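Local coordinates for protein phosphoribosylformylglycinamidine synthase 2 (Thermus thermophilus, PDB 3VIU) that belongs to the PurM-like AIR synthase-related family and binds ADP and a magnesium ion in a chain of duplicated N- and C-terminal domain pairs, at residues 147-152 and 233-239. Numbering follows the deposited sequence.
Sequences FYGNAI and GDPFLGK
Begin with two helical ends: 147-152 is the last part of helix 132-152, and 233-239 enters helix 235-250 from an extended Gly233-Asp234 lead-in. Their axes approach to 8.4 Å and cross at -39°, with N-to-C directions roughly aligned; the nearest CA pair is Ile152-Lys239, 5.1 Å. Asp234, chi1 t, is the N-cap: its OD2 accepts from Leu237 N at 3.2 Å, with the side chain turned away from the other helix. Pro235, the first helical residue, is the knob, its C-gamma-endo ring seated in a hole made by Phe147, Tyr148, Ala151 and Ile152. Tyr148 takes chi1 t (-152°), presenting one ring face to the proline, so that Pro235 CB stands 3.6 Å from the Tyr148 ring centroid, almost on the normal, a CH-pi contact. Pro235 CG meets Ala151 CB at 3.4 Å, and Phe147, also t, brings CZ to 3.5 Å from Pro235 CD. Phe236 is m, which swings its ring back over Ala151; Ala151 CB lies 4.2 Å from the Phe236 ring centroid, a second CH-pi contact. Ile152, t/t, reaches along Gly238, with Ile152 CD1 3.5 Å from Gly238 C; a CB on Gly238 would clash with Tyr148 OH. Lys239 CD passes 3.5 Å from Ile152 O before its amine pairs with Glu243. No hydrogen bond joins the segments: the union is apolar knob-into-hole packing between an N-terminal and a C-terminal AIR synthase-related domain. Glu306 ties it together, bonding both Tyr148 OH and Asp234 N, while helix 95-112 packs against Tyr148 with Val103, Leu107 and Arg108, and against Ile152 with Leu107.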
loop_
_atom_site.group_PDB
_atom_site.type_symbol
_atom_site.label_atom_id
_atom_site.label_comp_id
_atom_site.label_asym_id
_atom_site.label_seq_id
_atom_site.Cartn_x
_atom_site.Cartn_y
_atom_site.Cartn_z
ATOM N N PHE A 147 -7.368 -3.866 -16.335
ATOM C CA PHE A 147 -8.634 -3.436 -16.910
ATOM C C PHE A 147 -9.106 -2.087 -16.391
ATOM O O PHE A 147 -9.411 -1.189 -17.169
ATOM C CB PHE A 147 -9.722 -4.479 -16.646
ATOM C CG PHE A 147 -11.122 -3.944 -16.793
ATOM C CD1 PHE A 147 -11.955 -3.826 -15.680
ATOM C CD2 PHE A 147 -11.605 -3.542 -18.038
ATOM C CE1 PHE A 147 -13.253 -3.318 -15.802
ATOM C CE2 PHE A 147 -12.901 -3.031 -18.174
ATOM C CZ PHE A 147 -13.727 -2.921 -17.051
ATOM N N TYR A 148 -9.167 -1.935 -15.077
ATOM C CA TYR A 148 -9.640 -0.682 -14.521
ATOM C C TYR A 148 -8.678 0.468 -14.744
ATOM O O TYR A 148 -9.066 1.521 -15.245
ATOM C CB TYR A 148 -9.928 -0.840 -13.027
ATOM C CG TYR A 148 -10.986 0.115 -12.548
ATOM C CD1 TYR A 148 -10.689 1.450 -12.311
ATOM C CD2 TYR A 148 -12.309 -0.303 -12.403
ATOM C CE1 TYR A 148 -11.689 2.352 -11.941
ATOM C CE2 TYR A 148 -13.309 0.585 -12.040
ATOM C CZ TYR A 148 -12.993 1.908 -11.813
ATOM O OH TYR A 148 -13.982 2.791 -11.477
ATOM N N GLY A 149 -7.423 0.254 -14.370
ATOM C CA GLY A 149 -6.408 1.280 -14.517
ATOM C C GLY A 149 -6.172 1.749 -15.935
ATOM O O GLY A 149 -6.064 2.948 -16.179
ATOM N N ASN A 150 -6.080 0.818 -16.875
ATOM C CA ASN A 150 -5.858 1.196 -18.262
ATOM C C ASN A 150 -7.055 1.944 -18.824
ATOM O O ASN A 150 -6.901 2.850 -19.645
ATOM C CB ASN A 150 -5.568 -0.038 -19.112
ATOM C CG ASN A 150 -4.183 -0.620 -18.842
ATOM O OD1 ASN A 150 -3.824 -1.656 -19.398
ATOM N ND2 ASN A 150 -3.402 0.050 -17.992
ATOM N N ALA A 151 -8.249 1.570 -18.376
ATOM C CA ALA A 151 -9.458 2.221 -18.846
ATOM C C ALA A 151 -9.652 3.605 -18.229
ATOM O O ALA A 151 -10.148 4.511 -18.899
ATOM C CB ALA A 151 -10.667 1.352 -18.558
ATOM N N ILE A 152 -9.259 3.787 -16.969
ATOM C CA ILE A 152 -9.454 5.085 -16.334
ATOM C C ILE A 152 -8.312 6.070 -16.545
ATOM O O ILE A 152 -8.435 7.236 -16.201
ATOM C CB ILE A 152 -9.753 4.948 -14.811
ATOM C CG1 ILE A 152 -10.462 6.217 -14.316
ATOM C CG2 ILE A 152 -8.466 4.739 -14.022
ATOM C CD1 ILE A 152 -11.261 6.026 -13.042
ATOM N N GLY A 233 -16.924 -3.375 -11.822
ATOM C CA GLY A 233 -16.777 -1.931 -11.810
ATOM C C GLY A 233 -16.735 -1.375 -13.217
ATOM O O GLY A 233 -16.313 -2.063 -14.142
ATOM N N ASP A 234 -17.177 -0.134 -13.386
ATOM C CA ASP A 234 -17.184 0.515 -14.697
ATOM C C ASP A 234 -16.209 1.687 -14.694
ATOM O O ASP A 234 -16.555 2.795 -14.293
ATOM C CB ASP A 234 -18.595 1.013 -15.034
ATOM C CG ASP A 234 -18.659 1.739 -16.365
ATOM O OD1 ASP A 234 -19.762 2.180 -16.743
ATOM O OD2 ASP A 234 -17.614 1.875 -17.035
ATOM N N PRO A 235 -14.973 1.452 -15.157
ATOM C CA PRO A 235 -13.907 2.463 -15.220
ATOM C C PRO A 235 -14.186 3.593 -16.202
ATOM O O PRO A 235 -13.734 4.729 -16.019
ATOM C CB PRO A 235 -12.690 1.644 -15.622
ATOM C CG PRO A 235 -13.293 0.608 -16.522
ATOM C CD PRO A 235 -14.519 0.177 -15.741
ATOM N N PHE A 236 -14.931 3.278 -17.250
ATOM C CA PHE A 236 -15.273 4.277 -18.245
ATOM C C PHE A 236 -16.092 5.380 -17.590
ATOM O O PHE A 236 -15.859 6.564 -17.840
ATOM C CB PHE A 236 -16.017 3.596 -19.389
ATOM C CG PHE A 236 -15.188 2.550 -20.076
ATOM C CD1 PHE A 236 -14.141 2.919 -20.912
ATOM C CD2 PHE A 236 -15.395 1.197 -19.812
ATOM C CE1 PHE A 236 -13.307 1.958 -21.471
ATOM C CE2 PHE A 236 -14.565 0.226 -20.367
ATOM C CZ PHE A 236 -13.520 0.604 -21.193
ATOM N N LEU A 237 -17.035 4.984 -16.737
ATOM C CA LEU A 237 -17.862 5.933 -16.004
ATOM C C LEU A 237 -16.997 6.540 -14.904
ATOM O O LEU A 237 -17.207 7.679 -14.478
ATOM C CB LEU A 237 -19.064 5.220 -15.385
ATOM C CG LEU A 237 -19.887 6.020 -14.374
ATOM C CD1 LEU A 237 -20.408 7.295 -15.012
ATOM C CD2 LEU A 237 -21.033 5.155 -13.864
ATOM N N GLY A 238 -16.011 5.767 -14.458
ATOM C CA GLY A 238 -15.115 6.234 -13.418
ATOM C C GLY A 238 -14.342 7.456 -13.868
ATOM O O GLY A 238 -14.159 8.400 -13.100
ATOM N N LYS A 239 -13.889 7.434 -15.120
ATOM C CA LYS A 239 -13.138 8.548 -15.699
ATOM C C LYS A 239 -13.996 9.814 -15.658
ATOM O O LYS A 239 -13.533 10.883 -15.261
ATOM C CB LYS A 239 -12.753 8.218 -17.145
ATOM C CG LYS A 239 -12.043 9.340 -17.899
ATOM C CD LYS A 239 -10.648 9.621 -17.354
ATOM C CE LYS A 239 -9.995 10.794 -18.095
ATOM N NZ LYS A 239 -8.655 11.181 -17.552
#